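Local coordinates for extracellular invertase (Aspergillus kawachii, PDB 5XH8), which is a family 32 beta-fructofuranosidase that probably cleaves sucrose and, with high transfructosylation activity, transfers the fructosyl unit to build fructooligosaccharides such as 1-kestose, at residues Phe464-Ser475 with Val489-Ser497. Sequence-based numbering, arbitrary orientation.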
loop_
_atom_site.group_PDB
_atom_site.type_symbol
_atom_site.label_atom_id
_atom_site.label_comp_id
_atom_site.label_asym_id
_atom_site.label_seq_id
_atom_site.Cartn_x
_atom_site.Cartn_y
_atom_site.Cartn_z
ATOM N N PHE A 464 -29.935 -49.416 -15.172
ATOM C CA PHE A 464 -29.057 -50.531 -14.836
ATOM C C PHE A 464 -29.773 -51.478 -13.872
ATOM O O PHE A 464 -30.517 -51.009 -13.004
ATOM C CB PHE A 464 -27.773 -50.016 -14.174
ATOM C CG PHE A 464 -26.974 -49.076 -15.042
ATOM C CD1 PHE A 464 -26.150 -49.570 -16.047
ATOM C CD2 PHE A 464 -27.056 -47.700 -14.860
ATOM C CE1 PHE A 464 -25.405 -48.713 -16.841
ATOM C CE2 PHE A 464 -26.319 -46.833 -15.659
ATOM C CZ PHE A 464 -25.491 -47.342 -16.649
ATOM N N PRO A 465 -29.545 -52.803 -14.005
ATOM C CA PRO A 465 -30.193 -53.763 -13.107
ATOM C C PRO A 465 -29.486 -53.790 -11.767
ATOM O O PRO A 465 -28.329 -53.361 -11.690
ATOM C CB PRO A 465 -29.993 -55.088 -13.835
ATOM C CG PRO A 465 -28.674 -54.927 -14.513
ATOM C CD PRO A 465 -28.623 -53.482 -14.942
ATOM N N ALA A 466 -30.151 -54.320 -10.737
ATOM C CA ALA A 466 -29.570 -54.423 -9.381
ATOM C C ALA A 466 -28.151 -54.987 -9.356
ATOM O O ALA A 466 -27.322 -54.540 -8.566
ATOM C CB ALA A 466 -30.471 -55.256 -8.475
ATOM N N SER A 467 -27.870 -55.946 -10.234
ATOM C CA SER A 467 -26.546 -56.585 -10.299
ATOM C C SER A 467 -25.404 -55.708 -10.833
ATOM O O SER A 467 -24.247 -56.088 -10.700
ATOM C CB SER A 467 -26.615 -57.852 -11.152
ATOM O OG SER A 467 -27.155 -57.570 -12.426
ATOM N N ALA A 468 -25.713 -54.571 -11.461
ATOM C CA ALA A 468 -24.662 -53.628 -11.908
ATOM C C ALA A 468 -23.853 -53.067 -10.731
ATOM O O ALA A 468 -22.639 -52.879 -10.846
ATOM C CB ALA A 468 -25.265 -52.499 -12.742
ATOM N N ARG A 469 -24.530 -52.839 -9.603
ATOM C CA ARG A 469 -23.903 -52.334 -8.370
ATOM C C ARG A 469 -22.638 -53.120 -8.008
ATOM O O ARG A 469 -22.627 -54.343 -8.067
ATOM C CB ARG A 469 -24.917 -52.388 -7.218
ATOM C CG ARG A 469 -24.473 -51.773 -5.893
ATOM C CD ARG A 469 -24.572 -50.260 -5.898
ATOM N NE ARG A 469 -25.928 -49.724 -6.062
ATOM C CZ ARG A 469 -26.217 -48.436 -6.304
ATOM N NH1 ARG A 469 -25.245 -47.519 -6.396
ATOM N NH2 ARG A 469 -27.482 -48.040 -6.456
ATOM N N GLY A 470 -21.560 -52.408 -7.680
ATOM C CA GLY A 470 -20.288 -53.030 -7.343
ATOM C C GLY A 470 -19.603 -53.870 -8.416
ATOM O O GLY A 470 -18.616 -54.537 -8.113
ATOM N N SER A 471 -20.091 -53.834 -9.658
ATOM C CA SER A 471 -19.607 -54.731 -10.718
ATOM C C SER A 471 -18.634 -54.030 -11.648
ATOM O O SER A 471 -18.381 -52.823 -11.514
ATOM C CB SER A 471 -20.779 -55.233 -11.554
ATOM O OG SER A 471 -21.120 -54.293 -12.567
ATOM N N GLY A 472 -18.136 -54.786 -12.625
ATOM C CA GLY A 472 -17.229 -54.275 -13.655
ATOM C C GLY A 472 -17.905 -53.680 -14.886
ATOM O O GLY A 472 -17.254 -53.529 -15.917
ATOM N N LEU A 473 -19.197 -53.350 -14.785
ATOM C CA LEU A 473 -19.941 -52.669 -15.850
ATOM C C LEU A 473 -19.311 -51.320 -16.264
ATOM O O LEU A 473 -18.856 -50.544 -15.405
ATOM C CB LEU A 473 -21.407 -52.441 -15.430
ATOM C CG LEU A 473 -22.315 -51.708 -16.441
ATOM C CD1 LEU A 473 -23.723 -52.284 -16.457
ATOM C CD2 LEU A 473 -22.383 -50.190 -16.202
ATOM N N LYS A 474 -19.296 -51.096 -17.586
ATOM C CA LYS A 474 -18.956 -49.829 -18.220
ATOM C C LYS A 474 -19.916 -49.646 -19.372
ATOM O O LYS A 474 -19.904 -50.455 -20.302
ATOM C CB LYS A 474 -17.535 -49.838 -18.765
ATOM C CG LYS A 474 -16.478 -49.934 -17.692
ATOM C CD LYS A 474 -15.114 -50.195 -18.271
ATOM C CE LYS A 474 -14.248 -50.846 -17.215
ATOM N NZ LYS A 474 -12.823 -50.707 -17.570
ATOM N N SER A 475 -20.754 -48.609 -19.310
ATOM C CA SER A 475 -21.678 -48.297 -20.392
ATOM C C SER A 475 -21.762 -46.784 -20.670
ATOM O O SER A 475 -21.737 -45.967 -19.749
ATOM C CB SER A 475 -23.073 -48.861 -20.071
ATOM O OG SER A 475 -22.990 -50.125 -19.406
ATOM N N VAL A 489 -17.240 -41.925 -23.599
ATOM C CA VAL A 489 -17.743 -41.350 -22.365
ATOM C C VAL A 489 -18.619 -42.419 -21.743
ATOM O O VAL A 489 -19.608 -42.824 -22.365
ATOM C CB VAL A 489 -18.616 -40.090 -22.635
ATOM C CG1 VAL A 489 -19.221 -39.570 -21.340
ATOM C CG2 VAL A 489 -17.805 -39.012 -23.329
ATOM N N TYR A 490 -18.308 -42.852 -20.527
ATOM C CA TYR A 490 -19.075 -43.948 -19.927
ATOM C C TYR A 490 -19.212 -43.875 -18.417
ATOM O O TYR A 490 -18.398 -43.249 -17.755
ATOM C CB TYR A 490 -18.455 -45.278 -20.345
ATOM C CG TYR A 490 -17.026 -45.509 -19.890
ATOM C CD1 TYR A 490 -15.943 -45.125 -20.683
ATOM C CD2 TYR A 490 -16.758 -46.166 -18.701
ATOM C CE1 TYR A 490 -14.642 -45.379 -20.295
ATOM C CE2 TYR A 490 -15.453 -46.410 -18.298
ATOM C CZ TYR A 490 -14.407 -46.017 -19.097
ATOM O OH TYR A 490 -13.130 -46.265 -18.684
ATOM N N TYR A 491 -20.277 -44.486 -17.892
ATOM C CA TYR A 491 -20.422 -44.709 -16.455
ATOM C C TYR A 491 -19.805 -46.047 -16.071
ATOM O O TYR A 491 -19.902 -47.025 -16.804
ATOM C CB TYR A 491 -21.880 -44.661 -16.016
ATOM C CG TYR A 491 -22.016 -44.621 -14.512
ATOM C CD1 TYR A 491 -21.820 -43.425 -13.810
ATOM C CD2 TYR A 491 -22.300 -45.778 -13.776
ATOM C CE1 TYR A 491 -21.914 -43.376 -12.423
ATOM C CE2 TYR A 491 -22.401 -45.742 -12.387
ATOM C CZ TYR A 491 -22.211 -44.540 -11.710
ATOM O OH TYR A 491 -22.294 -44.493 -10.330
ATOM N N GLN A 492 -19.189 -46.070 -14.904
ATOM C CA GLN A 492 -18.451 -47.191 -14.377
ATOM C C GLN A 492 -18.891 -47.371 -12.917
ATOM O O GLN A 492 -18.713 -46.453 -12.095
ATOM C CB GLN A 492 -16.978 -46.827 -14.474
ATOM C CG GLN A 492 -15.989 -47.831 -13.959
ATOM C CD GLN A 492 -14.570 -47.415 -14.279
ATOM O OE1 GLN A 492 -13.935 -46.688 -13.523
ATOM N NE2 GLN A 492 -14.063 -47.879 -15.405
ATOM N N PHE A 493 -19.489 -48.524 -12.586
ATOM C CA PHE A 493 -19.922 -48.784 -11.195
ATOM C C PHE A 493 -18.804 -49.098 -10.227
ATOM O O PHE A 493 -18.962 -48.810 -9.057
ATOM C CB PHE A 493 -20.990 -49.885 -11.106
ATOM C CG PHE A 493 -22.371 -49.401 -11.410
ATOM C CD1 PHE A 493 -22.842 -49.409 -12.709
ATOM C CD2 PHE A 493 -23.186 -48.918 -10.404
ATOM C CE1 PHE A 493 -24.109 -48.961 -13.000
ATOM C CE2 PHE A 493 -24.462 -48.464 -10.688
ATOM C CZ PHE A 493 -24.922 -48.487 -11.993
ATOM N N SER A 494 -17.689 -49.658 -10.689
ATOM C CA SER A 494 -16.580 -50.053 -9.793
ATOM C C SER A 494 -16.081 -48.943 -8.868
ATOM O O SER A 494 -15.751 -49.205 -7.707
ATOM C CB SER A 494 -15.400 -50.560 -10.602
ATOM O OG SER A 494 -14.941 -49.552 -11.482
ATOM N N ASN A 495 -16.005 -47.716 -9.395
ATOM C CA ASN A 495 -15.673 -46.522 -8.589
ATOM C C ASN A 495 -16.725 -45.416 -8.709
ATOM O O ASN A 495 -16.460 -44.248 -8.385
ATOM C CB ASN A 495 -14.292 -45.991 -8.966
ATOM C CG ASN A 495 -14.147 -45.706 -10.463
ATOM O OD1 ASN A 495 -15.084 -45.835 -11.248
ATOM N ND2 ASN A 495 -12.953 -45.322 -10.856
ATOM N N GLU A 496 -17.927 -45.794 -9.148
ATOM C CA GLU A 496 -19.030 -44.880 -9.275
ATOM C C GLU A 496 -18.608 -43.582 -9.995
ATOM O O GLU A 496 -18.790 -42.494 -9.452
ATOM C CB GLU A 496 -19.573 -44.551 -7.887
ATOM C CG GLU A 496 -20.038 -45.742 -7.070
ATOM C CD GLU A 496 -20.718 -45.282 -5.806
ATOM O OE1 GLU A 496 -19.995 -44.994 -4.845
ATOM O OE2 GLU A 496 -21.968 -45.155 -5.779
ATOM N N SER A 497 -18.050 -43.721 -11.201
ATOM C CA SER A 497 -17.485 -42.583 -11.951
ATOM C C SER A 497 -17.983 -42.503 -13.379
ATOM O O SER A 497 -18.244 -43.530 -14.020
ATOM C CB SER A 497 -15.969 -42.692 -12.013
ATOM O OG SER A 497 -15.387 -42.548 -10.730
HETATM O O HOH W 1 -22.637 -47.944 -5.936
HETATM O O HOH W 2 -21.212 -49.465 -7.518
HETATM O O HOH W 3 -17.487 -51.058 -13.277
#
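Ser-475 and Tyr-491 form an antiparallel hydrogen-bonded pair, with Ser-475 N to Tyr-491 O at 3.1 Å and Tyr-491 N to Ser-475 O at 2.8 Å. Lys-474 and Gln-492 follow as a non-hydrogen-bonded pair. Past this pair, waters bridge the backbones. One water joins Ser-471 O, Leu-473 O and Ser-494 N; another joins Gly-470 N to Phe-493 O.

Phe-493 buries the largest area here. Its CE1 and CZ edge points at the face of Phe-464, a T-shaped stack with ring planes at 82° and CE1 3.5 Å from Phe-464 CG. Ala-468 CB lies over one face of the Phe-493 ring as a CH-pi contact, 4.0 Å from its centroid. Tyr-491 CE2 covers the opposite face. At the ring edge, Leu-473 CD2 comes to 3.6 Å from Phe-493 CD1. Leu-473 has CG anti to the backbone N (chi1 179°), which brings the branch end nearer to Phe-493, and the two side chains run alongside each other.

The 468-471 type II turn is held at Ala-468 O by both N and OG of Ser-471. Ser-471 OG also accepts from Leu-473 N in an ST turn. A water accepts from Arg-469 NH1 and donates a weak bond to Glu-496 OE2. Arg-469 NH1 also bonds Leu-526 O, and Arg-469 NH2 makes a salt bridge to Asp-528; Glu-496 OE1 pairs with Arg-525.

On the other side of the sheet from Tyr-491, Lys-474 CG lies 3.7 Å from Tyr-490 CE2. Strands 474-481 and 487-492 form a beta hairpin in the C-terminal beta-sandwich characteristic of family 32 glycoside hydrolases.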